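Local coordinates for Sqt1 (Chaetomium thermophilum, PDB 4ZOY), which is a WD40-repeat chaperone that probably captures a nascent ribosomal protein during translation (Rpl10, as for yeast Sqt1) and so serves ribosome biogenesis, at residues S328-S333 against G346-S351; G369-D374 against L395-M400; G271-V276 against A322-Q327; G250-V255 against V264-A269; G402-W407 against G455-F460. All coordinates share one frame; numbering follows the deposited sequence.

Contact 1. Residues S328-S333 against G346-S351; sequences SDNIES and GSTDGS
Asp349 grips Ser328 through one carboxylate oxygen: OD2 accepts from Ser328 OG at 2.8 Å on its anti lone pair and from Ser328 N at 2.9 Å, 32° out of the carboxylate plane. The other oxygen, OD1, takes Ser351 N and Ser351 OG, the former closing an Asx turn, so four bonds fix the rotation of the group. An alanine in place of Asp349 would probably leave the N and OG of both serines without this shared acceptor and Ser328, at the start of its loop, less firmly tied to the turn. That turn is type I, from Ser347 to Gly350. Within it Ser347 OG accepts from Asp349 N as an ST turn and donates to Asp329 O, 2.9 Å away and above the carbonyl plane. Thr348 N lies in the carbonyl plane of Asn330 O at 2.8 Å. Farther on, Glu332 N and, weakly, Ser333 N both turn to Gly346 O, a classic beta bulge, and Gly346 N returns a bond of 2.8 Å to Ser333 O. Packing is lighter: Thr348 CG2 comes within 3.5 Å of Asp329 OD2, and Ile331 CD1 reaches Ser347 CB at 4.0 Å. The hairpin of strands 331-336 and 342-347 thus starts a propeller blade; backbone bonds from Ile331 to Gly268 and from Ser347 to Val376 join it to the blades before and after.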
# COMPACT_ATOMS: atom_id res chain seq x y z
N SER A 328 -16.11 2.58 -13.23
CA SER A 328 -17.52 2.39 -12.86
C SER A 328 -17.74 1.87 -11.44
O SER A 328 -18.88 1.77 -10.99
CB SER A 328 -18.20 1.44 -13.85
OG SER A 328 -17.71 0.11 -13.72
N ASP A 329 -16.67 1.53 -10.74
CA ASP A 329 -16.81 0.96 -9.41
C ASP A 329 -15.62 1.43 -8.56
O ASP A 329 -14.73 2.10 -9.08
CB ASP A 329 -16.89 -0.58 -9.49
CG ASP A 329 -17.64 -1.21 -8.32
OD1 ASP A 329 -17.78 -0.60 -7.24
OD2 ASP A 329 -18.09 -2.37 -8.49
N ASN A 330 -15.64 1.06 -7.28
CA ASN A 330 -14.67 1.52 -6.29
C ASN A 330 -13.24 1.63 -6.81
O ASN A 330 -12.71 0.70 -7.43
CB ASN A 330 -14.66 0.59 -5.08
CG ASN A 330 -15.97 0.60 -4.31
OD1 ASN A 330 -16.93 1.28 -4.68
ND2 ASN A 330 -16.01 -0.16 -3.21
N ILE A 331 -12.62 2.78 -6.57
CA ILE A 331 -11.20 2.92 -6.83
C ILE A 331 -10.45 2.38 -5.61
O ILE A 331 -10.42 3.01 -4.56
CB ILE A 331 -10.80 4.37 -7.10
CG1 ILE A 331 -11.59 4.93 -8.30
CG2 ILE A 331 -9.28 4.46 -7.31
CD1 ILE A 331 -11.50 4.08 -9.56
N GLU A 332 -9.89 1.19 -5.76
CA GLU A 332 -9.28 0.52 -4.62
C GLU A 332 -7.79 0.77 -4.51
O GLU A 332 -7.19 0.49 -3.47
CB GLU A 332 -9.54 -0.99 -4.71
CG GLU A 332 -11.00 -1.37 -4.44
CD GLU A 332 -11.44 -1.14 -2.99
OE1 GLU A 332 -10.57 -0.84 -2.14
OE2 GLU A 332 -12.65 -1.26 -2.70
N SER A 333 -7.18 1.33 -5.57
CA SER A 333 -5.75 1.56 -5.55
C SER A 333 -5.39 2.74 -6.45
O SER A 333 -5.87 2.82 -7.58
CB SER A 333 -5.01 0.28 -5.97
OG SER A 333 -3.61 0.50 -5.93
N GLY A 346 -6.73 1.81 -10.02
CA GLY A 346 -7.28 0.47 -10.22
C GLY A 346 -8.65 0.38 -9.61
O GLY A 346 -8.87 0.83 -8.49
N SER A 347 -9.59 -0.24 -10.34
CA SER A 347 -10.98 -0.28 -9.93
C SER A 347 -11.47 -1.68 -9.64
O SER A 347 -10.97 -2.65 -10.22
CB SER A 347 -11.85 0.36 -11.03
OG SER A 347 -13.23 0.26 -10.72
N THR A 348 -12.48 -1.77 -8.78
CA THR A 348 -13.22 -3.00 -8.56
C THR A 348 -13.81 -3.57 -9.86
O THR A 348 -14.04 -4.78 -9.97
CB THR A 348 -14.33 -2.74 -7.53
OG1 THR A 348 -13.71 -2.33 -6.30
CG2 THR A 348 -15.18 -3.98 -7.26
N ASP A 349 -14.01 -2.72 -10.87
CA ASP A 349 -14.60 -3.19 -12.12
C ASP A 349 -13.60 -3.87 -13.06
O ASP A 349 -13.96 -4.26 -14.17
CB ASP A 349 -15.32 -2.04 -12.85
CG ASP A 349 -14.39 -0.99 -13.43
OD1 ASP A 349 -13.15 -1.17 -13.49
OD2 ASP A 349 -14.92 0.05 -13.86
N GLY A 350 -12.36 -4.02 -12.61
CA GLY A 350 -11.35 -4.72 -13.40
C GLY A 350 -10.45 -3.86 -14.28
O GLY A 350 -9.53 -4.37 -14.92
N SER A 351 -10.71 -2.55 -14.31
CA SER A 351 -9.96 -1.66 -15.19
C SER A 351 -8.90 -0.87 -14.45
O SER A 351 -8.97 -0.68 -13.24
CB SER A 351 -10.89 -0.68 -15.90
OG SER A 351 -11.43 0.26 -14.97

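Contact 2. Residues G369-D374 against L395-M400; sequences GAHAED and LTSCGM
With CG of His371 anti to its own carbonyl carbon (chi1 -73°), the imidazole reaches strand 394-399; Ser397 OG, set between its backbone N and carbonyl carbon at chi1 65°, comes to meet it. NE2 of His371 and OG of Ser397 lie 2.7 Å apart in a nearly straight hydrogen bond, with the hydroxyl at the ring edge and in its plane. One face of the imidazole lies against the strand backbone: Cys398 C sits 3.5 Å from His371 CE1, offset toward the rim, and Gly399 CA is 4.0 Å from the ring centroid in a CH-pi contact over that face. A side chain at Gly399 would point into the ring, so the glycine is what lets the imidazole lie this close. Past the type II' turn from His371 to Asp374, Asp374 CB packs on Met400 CB at 3.9 Å, while its carboxylate is bonded to Gln452. His371 ND1 is hydrogen-bonded to Asp401, and Ser397 OG also to Trp407 NE1. Asp401, His371, Ser397 and Trp407 form the Asp-His-Ser-Trp tetrad of WD40 blades, a chain of polar side chains linking the loop before the first strand to the second and third strands. The Asp401 carboxylate would probably polarise the imidazole and bear on its bond to the serine; His371 and Ser397 are buried, and their side-chain polar atoms find partners within this chain of hydrogen bonds.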
# COMPACT_ATOMS: atom_id res chain seq x y z
N GLY A 369 -10.70 -4.20 -18.51
CA GLY A 369 -10.39 -5.62 -18.41
C GLY A 369 -8.94 -5.93 -18.13
O GLY A 369 -8.44 -7.00 -18.47
N ALA A 370 -8.23 -4.99 -17.49
CA ALA A 370 -6.86 -5.22 -17.07
C ALA A 370 -6.77 -6.47 -16.20
O ALA A 370 -5.79 -7.22 -16.28
CB ALA A 370 -6.33 -4.00 -16.30
N HIS A 371 -7.80 -6.69 -15.38
CA HIS A 371 -7.90 -7.95 -14.65
C HIS A 371 -9.27 -8.56 -14.89
O HIS A 371 -10.00 -8.94 -13.96
CB HIS A 371 -7.60 -7.73 -13.17
CG HIS A 371 -6.15 -7.50 -12.92
ND1 HIS A 371 -5.26 -8.52 -12.66
CD2 HIS A 371 -5.40 -6.37 -12.98
CE1 HIS A 371 -4.04 -8.03 -12.56
NE2 HIS A 371 -4.10 -6.73 -12.75
N ALA A 372 -9.60 -8.68 -16.18
CA ALA A 372 -10.91 -9.13 -16.63
C ALA A 372 -12.00 -8.28 -15.96
O ALA A 372 -11.90 -7.06 -15.95
CB ALA A 372 -11.10 -10.61 -16.33
N GLU A 373 -13.02 -8.91 -15.40
CA GLU A 373 -14.05 -8.16 -14.69
C GLU A 373 -13.92 -8.34 -13.18
O GLU A 373 -14.87 -8.09 -12.43
CB GLU A 373 -15.45 -8.58 -15.16
CG GLU A 373 -15.80 -8.10 -16.58
CD GLU A 373 -14.97 -8.76 -17.67
OE1 GLU A 373 -15.06 -10.00 -17.81
OE2 GLU A 373 -14.23 -8.05 -18.38
N ASP A 374 -12.75 -8.78 -12.74
CA ASP A 374 -12.46 -8.98 -11.32
C ASP A 374 -11.74 -7.76 -10.77
O ASP A 374 -11.04 -7.07 -11.50
CB ASP A 374 -11.61 -10.23 -11.10
CG ASP A 374 -12.25 -11.49 -11.67
OD1 ASP A 374 -13.29 -11.91 -11.12
OD2 ASP A 374 -11.72 -12.05 -12.66
N LEU A 395 4.13 -0.14 -14.65
CA LEU A 395 3.16 -0.32 -13.58
C LEU A 395 2.88 -1.80 -13.38
O LEU A 395 2.56 -2.51 -14.33
CB LEU A 395 1.86 0.41 -13.91
CG LEU A 395 0.80 0.39 -12.80
CD1 LEU A 395 1.08 1.49 -11.80
CD2 LEU A 395 -0.60 0.54 -13.38
N THR A 396 2.99 -2.25 -12.13
CA THR A 396 2.60 -3.62 -11.78
C THR A 396 1.24 -3.61 -11.12
O THR A 396 0.95 -2.75 -10.29
CB THR A 396 3.62 -4.24 -10.85
OG1 THR A 396 4.91 -4.12 -11.44
CG2 THR A 396 3.34 -5.74 -10.61
N SER A 397 0.39 -4.56 -11.51
CA SER A 397 -0.95 -4.66 -10.94
C SER A 397 -1.27 -6.09 -10.53
O SER A 397 -0.71 -7.05 -11.08
CB SER A 397 -2.00 -4.15 -11.92
OG SER A 397 -2.06 -4.98 -13.07
N CYS A 398 -2.16 -6.26 -9.56
CA CYS A 398 -2.66 -7.60 -9.24
C CYS A 398 -4.16 -7.53 -9.05
O CYS A 398 -4.72 -6.47 -8.78
CB CYS A 398 -1.97 -8.17 -7.99
SG CYS A 398 -2.49 -7.41 -6.42
N GLY A 399 -4.82 -8.67 -9.23
CA GLY A 399 -6.27 -8.67 -9.22
C GLY A 399 -6.88 -9.95 -8.70
O GLY A 399 -6.20 -10.96 -8.50
N MET A 400 -8.18 -9.89 -8.49
CA MET A 400 -8.92 -11.05 -8.02
C MET A 400 -9.13 -12.07 -9.13
O MET A 400 -9.77 -13.10 -8.90
CB MET A 400 -10.24 -10.61 -7.42
CG MET A 400 -10.08 -9.85 -6.12
SD MET A 400 -9.27 -10.83 -4.83
CE MET A 400 -10.54 -12.01 -4.42

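Contact 3. Residues G271-V276 against A322-Q327; sequences GQIKIV and ASLQIQ
Ile273 and Leu324 form the hydrogen-bonded pair at the heart of this antiparallel edge, where strands 273-277 and 320-324 are the third and fourth strands of a WD40 propeller blade. Ile273 O accepts from Leu324 N at 2.8 Å and the reciprocal bond is as short; two residues along, Ile275 N donates to Ala322 O at 3.0 Å. On the face shared by these pairs, Ile273 CB meets Leu324 CB at 4.0 Å and Ile275 CG1 covers Ala322 CB. Phe355 of strand 352-356, in the next blade, packs on Ile273 and Leu324. The reverse face is polar. Lys274 bends at chi2 (-75°), bringing CD beside Ser323 OG; the chain then runs on extended, and NZ donates to Ser323 OG at 2.9 Å in one of the serine's two conformers and also to Arg245 O. A methionine in place of Lys274 would probably leave Arg245 O, and Ser323 OG in that conformer, without this donor. Further along, the amides of Gln272 and Gln325 stack with planes 19° apart, Gln272 CG lying 3.6 Å from Gln325 CD; Gln325 NE2 is held by Gly270 O. Gly271, at positive phi, has its CA close to Gln327 O, where a CB would clash. Beyond it a single water donates to Gly271 O (2.7 Å) and Gln327 OE1 and accepts from Gln327 N.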
# COMPACT_ATOMS: atom_id res chain seq x y z
N GLY A 271 -16.20 4.81 -9.03
CA GLY A 271 -15.09 5.15 -9.89
C GLY A 271 -14.57 6.57 -9.68
O GLY A 271 -13.76 7.04 -10.48
N GLN A 272 -15.02 7.23 -8.62
CA GLN A 272 -14.68 8.65 -8.47
C GLN A 272 -13.29 8.85 -7.89
O GLN A 272 -12.85 8.11 -7.00
CB GLN A 272 -15.69 9.36 -7.59
CG GLN A 272 -17.07 9.48 -8.23
CD GLN A 272 -17.93 10.51 -7.54
OE1 GLN A 272 -17.70 11.72 -7.68
NE2 GLN A 272 -18.92 10.05 -6.79
N ILE A 273 -12.62 9.86 -8.43
CA ILE A 273 -11.32 10.30 -7.95
C ILE A 273 -11.37 11.81 -7.77
O ILE A 273 -11.91 12.52 -8.61
CB ILE A 273 -10.19 9.95 -8.94
CG1 ILE A 273 -10.11 8.45 -9.16
CG2 ILE A 273 -8.85 10.49 -8.42
CD1 ILE A 273 -9.31 8.05 -10.36
N LYS A 274 -10.84 12.30 -6.65
CA LYS A 274 -10.72 13.74 -6.43
C LYS A 274 -9.25 14.10 -6.24
O LYS A 274 -8.53 13.40 -5.53
CB LYS A 274 -11.52 14.19 -5.21
CG LYS A 274 -13.01 13.87 -5.24
CD LYS A 274 -13.73 14.81 -6.18
CE LYS A 274 -15.20 14.46 -6.30
NZ LYS A 274 -15.92 15.49 -7.13
N ILE A 275 -8.83 15.20 -6.87
CA ILE A 275 -7.47 15.73 -6.72
C ILE A 275 -7.54 17.00 -5.87
O ILE A 275 -8.26 17.93 -6.23
CB ILE A 275 -6.82 16.06 -8.08
CG1 ILE A 275 -6.94 14.87 -9.04
CG2 ILE A 275 -5.35 16.45 -7.89
CD1 ILE A 275 -6.31 13.57 -8.53
N VAL A 276 -6.80 17.02 -4.76
CA VAL A 276 -6.86 18.13 -3.81
C VAL A 276 -5.47 18.70 -3.58
O VAL A 276 -4.50 17.96 -3.46
CB VAL A 276 -7.46 17.67 -2.46
CG1 VAL A 276 -7.48 18.81 -1.45
CG2 VAL A 276 -8.86 17.12 -2.65
N ALA A 322 -9.24 18.78 -9.61
CA ALA A 322 -9.79 17.93 -10.63
C ALA A 322 -10.66 16.86 -10.01
O ALA A 322 -10.50 16.58 -8.89
CB ALA A 322 -8.71 17.30 -11.48
N SER A 323 -11.69 16.48 -10.81
CA SER A 323 -12.56 15.39 -10.41
C SER A 323 -12.63 14.43 -11.57
O SER A 323 -12.73 14.85 -12.72
CB SER A 323 -13.96 15.89 -10.03
OG SER A 323 -13.93 16.68 -8.86
N LEU A 324 -12.58 13.20 -11.26
CA LEU A 324 -12.60 12.14 -12.25
C LEU A 324 -13.52 10.98 -12.06
O LEU A 324 -13.61 10.41 -11.03
CB LEU A 324 -11.19 11.56 -12.47
CG LEU A 324 -10.03 12.54 -12.50
CD1 LEU A 324 -8.69 11.85 -12.30
CD2 LEU A 324 -10.00 13.24 -13.82
N GLN A 325 -14.12 10.57 -13.16
CA GLN A 325 -14.99 9.43 -13.14
C GLN A 325 -15.30 8.76 -14.45
O GLN A 325 -16.38 9.01 -15.14
CB GLN A 325 -16.32 9.78 -12.44
CG GLN A 325 -17.24 8.63 -12.10
CD GLN A 325 -18.57 9.05 -11.51
OE1 GLN A 325 -19.00 10.17 -11.62
NE2 GLN A 325 -19.21 8.14 -10.86
N ILE A 326 -14.23 8.01 -14.75
CA ILE A 326 -14.07 7.21 -15.93
C ILE A 326 -14.37 5.78 -15.66
O ILE A 326 -14.85 5.14 -16.40
CB ILE A 326 -12.59 7.27 -16.41
CG1 ILE A 326 -12.16 8.67 -16.80
CG2 ILE A 326 -12.30 6.31 -17.55
CD1 ILE A 326 -12.97 9.30 -17.91
N GLN A 327 -14.00 5.28 -14.54
CA GLN A 327 -14.30 3.91 -14.19
C GLN A 327 -15.65 3.80 -13.49
O GLN A 327 -16.29 4.82 -13.22
CB GLN A 327 -13.17 3.35 -13.32
CG GLN A 327 -11.86 3.38 -14.08
CD GLN A 327 -10.65 3.46 -13.17
OE1 GLN A 327 -10.38 4.51 -12.59
NE2 GLN A 327 -9.92 2.36 -13.05
O HOH W 1 -12.22 6.69 -12.73
O HOH W 2 -15.47 12.49 -9.34

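Contact 4. Residues G250-V255 against V264-A269; sequences GGLFSV and VAVGGA
Leu252 lays its two methyls against Val266, CD2 standing 3.9 Å from Val266 CG2 as the side chains cross obliquely on one face of the hairpin. Farther along that face Val255 has CG1 between its backbone N and carbonyl carbon (chi1 63°), which leaves CG2 anti to the N and directed to Val264 CG2 at 3.5 Å and, less closely, to Val266 CG1. The strands 252-255 and 264-268 run antiparallel at 147°, and their pairing is broken by a classic beta bulge: Gly267 O receives both Phe253 N, at 2.8 Å and in the carbonyl plane, and Ser254 N at 3.1 Å, tilted out of it. Gly267 N donates in turn to Ser254 O. The extra residue turns Phe253 out of the alternation, and its ring lies alongside the end of the second strand, with Ala269 N at the ring edge, 3.8 Å from Phe253 CE2. Glycines make the close approach possible. A CB on Gly267 would run into Ser254 OG, and one on Gly268 would strike Gly251 O and Leu252 CD2. Beyond the bulge the hairpin is extended by Ala269 N donating to Gly251 O at 3.0 Å, while Ala269 CB rests 3.8 Å from Gly250 CA. Strand 252-257 is the first of its propeller blade. Val208 of strand 204-209, in the preceding blade, packs on Leu252, Val255 and Val266, whereas toward the following blade Ser254 OG is bonded to Ile331 O and Ala265 packs on strand 331-336.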
# COMPACT_ATOMS: atom_id res chain seq x y z
N GLY A 250 -20.84 6.87 -1.06
CA GLY A 250 -20.48 5.48 -0.92
C GLY A 250 -19.12 5.31 -0.26
O GLY A 250 -18.75 4.21 0.13
N GLY A 251 -18.36 6.40 -0.16
CA GLY A 251 -17.12 6.38 0.60
C GLY A 251 -15.83 6.46 -0.19
O GLY A 251 -15.79 6.33 -1.40
N LEU A 252 -14.75 6.69 0.55
CA LEU A 252 -13.40 6.71 -0.02
C LEU A 252 -12.61 5.48 0.43
O LEU A 252 -12.74 5.05 1.58
CB LEU A 252 -12.65 7.98 0.39
CG LEU A 252 -13.25 9.28 -0.14
CD1 LEU A 252 -12.50 10.46 0.50
CD2 LEU A 252 -13.20 9.37 -1.67
N PHE A 253 -11.78 4.95 -0.46
CA PHE A 253 -11.12 3.66 -0.24
C PHE A 253 -9.64 3.66 -0.56
O PHE A 253 -8.93 2.70 -0.23
CB PHE A 253 -11.81 2.59 -1.09
CG PHE A 253 -13.28 2.44 -0.78
CD1 PHE A 253 -13.68 1.92 0.44
CD2 PHE A 253 -14.24 2.87 -1.68
CE1 PHE A 253 -15.03 1.80 0.75
CE2 PHE A 253 -15.59 2.75 -1.37
CZ PHE A 253 -15.98 2.22 -0.16
N SER A 254 -9.15 4.72 -1.19
CA SER A 254 -7.74 4.79 -1.58
C SER A 254 -7.24 6.23 -1.56
O SER A 254 -8.02 7.18 -1.67
CB SER A 254 -7.52 4.15 -2.96
OG SER A 254 -8.34 4.78 -3.94
N VAL A 255 -5.92 6.38 -1.42
CA VAL A 255 -5.31 7.69 -1.31
C VAL A 255 -3.85 7.59 -1.73
O VAL A 255 -3.19 6.57 -1.50
CB VAL A 255 -5.45 8.26 0.13
CG1 VAL A 255 -4.72 7.39 1.14
CG2 VAL A 255 -4.95 9.70 0.22
N VAL A 264 -2.89 15.64 -3.33
CA VAL A 264 -3.31 14.32 -2.89
C VAL A 264 -4.47 13.87 -3.78
O VAL A 264 -5.34 14.68 -4.14
CB VAL A 264 -3.70 14.32 -1.39
CG1 VAL A 264 -4.81 15.34 -1.10
CG2 VAL A 264 -4.11 12.93 -0.92
N ALA A 265 -4.45 12.59 -4.17
CA ALA A 265 -5.57 11.97 -4.89
C ALA A 265 -6.29 11.04 -3.95
O ALA A 265 -5.66 10.27 -3.22
CB ALA A 265 -5.07 11.20 -6.10
N VAL A 266 -7.62 11.11 -3.95
CA VAL A 266 -8.44 10.15 -3.20
C VAL A 266 -9.34 9.42 -4.18
O VAL A 266 -9.77 9.98 -5.18
CB VAL A 266 -9.29 10.81 -2.08
CG1 VAL A 266 -8.38 11.53 -1.10
CG2 VAL A 266 -10.32 11.78 -2.66
N GLY A 267 -9.57 8.15 -3.91
CA GLY A 267 -10.37 7.32 -4.80
C GLY A 267 -11.46 6.65 -4.01
O GLY A 267 -11.27 6.27 -2.85
N GLY A 268 -12.63 6.53 -4.61
CA GLY A 268 -13.75 5.98 -3.88
C GLY A 268 -14.80 5.30 -4.72
O GLY A 268 -14.53 4.83 -5.81
N ALA A 269 -16.01 5.27 -4.18
CA ALA A 269 -17.12 4.58 -4.82
C ALA A 269 -17.45 5.16 -6.19
O ALA A 269 -17.17 6.33 -6.48
CB ALA A 269 -18.35 4.64 -3.91

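Contact 5. Residues G402-W407 against G455-F460; sequences GVVRRW and GGVLGF
Gly402 and Gly456 bring the two backbones together, their CA atoms 4.2 Å apart where each segment is about to enter its strand. Both take backbone angles at positive phi that call for glycine: phi is 86° at Gly402, leaving the turn after strand 394-399, and 114° at Gly456, just ahead of strand 457-461. From this meeting point the strands diverge, without pairing or hydrogen bonds between the two segments, and the contact passes to side chains. Val457 carries most of it. Its CG1 is anti to the backbone N (chi1 -172°), which puts CG2 beside that N and against the peptide that follows Gly402, 3.6 Å from Gly402 C and 3.9 Å from Val403 N. The other methyl, CG1, faces Val404 CG2 at 4.3 Å, a looser touch. Cys398 and Thr471, from strands 394-399 and 468-473, also pack on Val457, so this apolar patch is completed from both sheets; Thr471 also reaches Val404 and Phe460. The ring of Phe460 makes a cation-pi pair with Lys378, whose NZ is bonded to Phe460 O as well. Farther along strand 404-408, Arg405 forms salt bridges with Asp401 and Glu444. Apolar side chains meeting between the sheets of consecutive blades, without shared strand pairing, are characteristic of a beta propeller; here Val404, on the third strand of one blade, and Val457, on the innermost strand of the next, meet in this way.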
# COMPACT_ATOMS: atom_id res chain seq x y z
N GLY A 402 -6.58 -13.54 -10.08
CA GLY A 402 -5.48 -14.41 -9.73
C GLY A 402 -4.21 -14.15 -10.51
O GLY A 402 -3.27 -14.95 -10.43
N VAL A 403 -4.16 -13.03 -11.23
CA VAL A 403 -3.02 -12.74 -12.10
C VAL A 403 -2.31 -11.46 -11.67
O VAL A 403 -2.94 -10.53 -11.15
CB VAL A 403 -3.48 -12.62 -13.57
CG1 VAL A 403 -2.29 -12.50 -14.50
CG2 VAL A 403 -4.31 -13.85 -13.96
N VAL A 404 -0.99 -11.45 -11.84
CA VAL A 404 -0.18 -10.24 -11.68
C VAL A 404 0.24 -9.81 -13.08
O VAL A 404 0.64 -10.63 -13.90
CB VAL A 404 1.05 -10.48 -10.80
CG1 VAL A 404 1.85 -9.18 -10.63
CG2 VAL A 404 0.64 -11.04 -9.46
N ARG A 405 0.14 -8.52 -13.36
CA ARG A 405 0.50 -8.02 -14.68
C ARG A 405 1.42 -6.82 -14.60
O ARG A 405 1.46 -6.14 -13.58
CB ARG A 405 -0.76 -7.67 -15.49
CG ARG A 405 -1.59 -8.89 -15.86
CD ARG A 405 -2.68 -8.61 -16.89
NE ARG A 405 -3.25 -9.89 -17.32
CZ ARG A 405 -4.29 -10.47 -16.74
NH1 ARG A 405 -4.92 -9.87 -15.74
NH2 ARG A 405 -4.71 -11.66 -17.16
N ARG A 406 2.17 -6.58 -15.67
CA ARG A 406 2.95 -5.36 -15.71
C ARG A 406 2.67 -4.66 -17.02
O ARG A 406 2.55 -5.30 -18.08
CB ARG A 406 4.42 -5.63 -15.54
CG ARG A 406 5.17 -4.30 -15.46
CD ARG A 406 6.54 -4.50 -15.01
NE ARG A 406 6.63 -4.96 -13.64
CZ ARG A 406 7.71 -5.53 -13.14
NH1 ARG A 406 8.76 -5.76 -13.94
NH2 ARG A 406 7.77 -5.88 -11.88
N TRP A 407 2.56 -3.34 -16.92
CA TRP A 407 2.07 -2.50 -18.00
C TRP A 407 3.08 -1.42 -18.33
O TRP A 407 3.70 -0.85 -17.44
CB TRP A 407 0.75 -1.84 -17.62
CG TRP A 407 -0.26 -2.79 -17.07
CD1 TRP A 407 -0.45 -3.13 -15.77
CD2 TRP A 407 -1.24 -3.50 -17.83
NE1 TRP A 407 -1.49 -4.02 -15.66
CE2 TRP A 407 -1.99 -4.27 -16.91
CE3 TRP A 407 -1.55 -3.58 -19.19
CZ2 TRP A 407 -3.03 -5.09 -17.31
CZ3 TRP A 407 -2.59 -4.40 -19.58
CH2 TRP A 407 -3.32 -5.14 -18.65
N GLY A 455 -9.54 -18.07 -4.92
CA GLY A 455 -8.27 -17.36 -4.83
C GLY A 455 -8.39 -15.86 -5.02
O GLY A 455 -9.31 -15.22 -4.51
N GLY A 456 -7.44 -15.31 -5.77
CA GLY A 456 -7.32 -13.86 -5.95
C GLY A 456 -6.03 -13.36 -5.32
O GLY A 456 -5.64 -13.81 -4.24
N VAL A 457 -5.37 -12.41 -5.98
CA VAL A 457 -4.13 -11.86 -5.43
C VAL A 457 -4.43 -10.63 -4.58
O VAL A 457 -4.97 -9.65 -5.09
CB VAL A 457 -3.13 -11.47 -6.53
CG1 VAL A 457 -1.79 -11.10 -5.91
CG2 VAL A 457 -2.98 -12.62 -7.54
N LEU A 458 -4.12 -10.73 -3.29
CA LEU A 458 -4.47 -9.67 -2.33
C LEU A 458 -3.38 -8.62 -2.13
O LEU A 458 -3.65 -7.56 -1.58
CB LEU A 458 -4.83 -10.30 -0.97
CG LEU A 458 -6.02 -11.26 -1.00
CD1 LEU A 458 -6.25 -11.87 0.38
CD2 LEU A 458 -7.29 -10.58 -1.52
N GLY A 459 -2.17 -8.91 -2.58
CA GLY A 459 -1.09 -7.95 -2.42
C GLY A 459 0.18 -8.46 -3.05
O GLY A 459 0.26 -9.63 -3.47
N PHE A 460 1.18 -7.59 -3.14
CA PHE A 460 2.49 -7.98 -3.61
C PHE A 460 3.54 -6.95 -3.19
O PHE A 460 3.22 -5.81 -2.85
CB PHE A 460 2.53 -8.16 -5.14
CG PHE A 460 2.29 -6.90 -5.92
CD1 PHE A 460 3.34 -6.06 -6.24
CD2 PHE A 460 1.02 -6.57 -6.34
CE1 PHE A 460 3.13 -4.89 -6.95
CE2 PHE A 460 0.79 -5.41 -7.06
CZ PHE A 460 1.86 -4.57 -7.36

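How the contacts relate
From the N terminus the contacts follow one another as 4, 3, 1, 2 and 5; each loop closes before the next opens, so none nest or cross. Contact 4 closes the first hairpin of the blade built from the four strands between residues 252 and 324, and contact 3 the long loop to its outermost strand; strands 263-268 and 273-277 join them. Contact 1 closes the next blade's first hairpin, touching both earlier contacts. Gly350 O bonded to His371 N leads to contact 2, which closes the span across strand 376-381 to strand 394-399. Contact 5 closes the long span from neighbouring strand 404-408 to strand 457-461, in the blade that strand 9-11 completes, closing the ring.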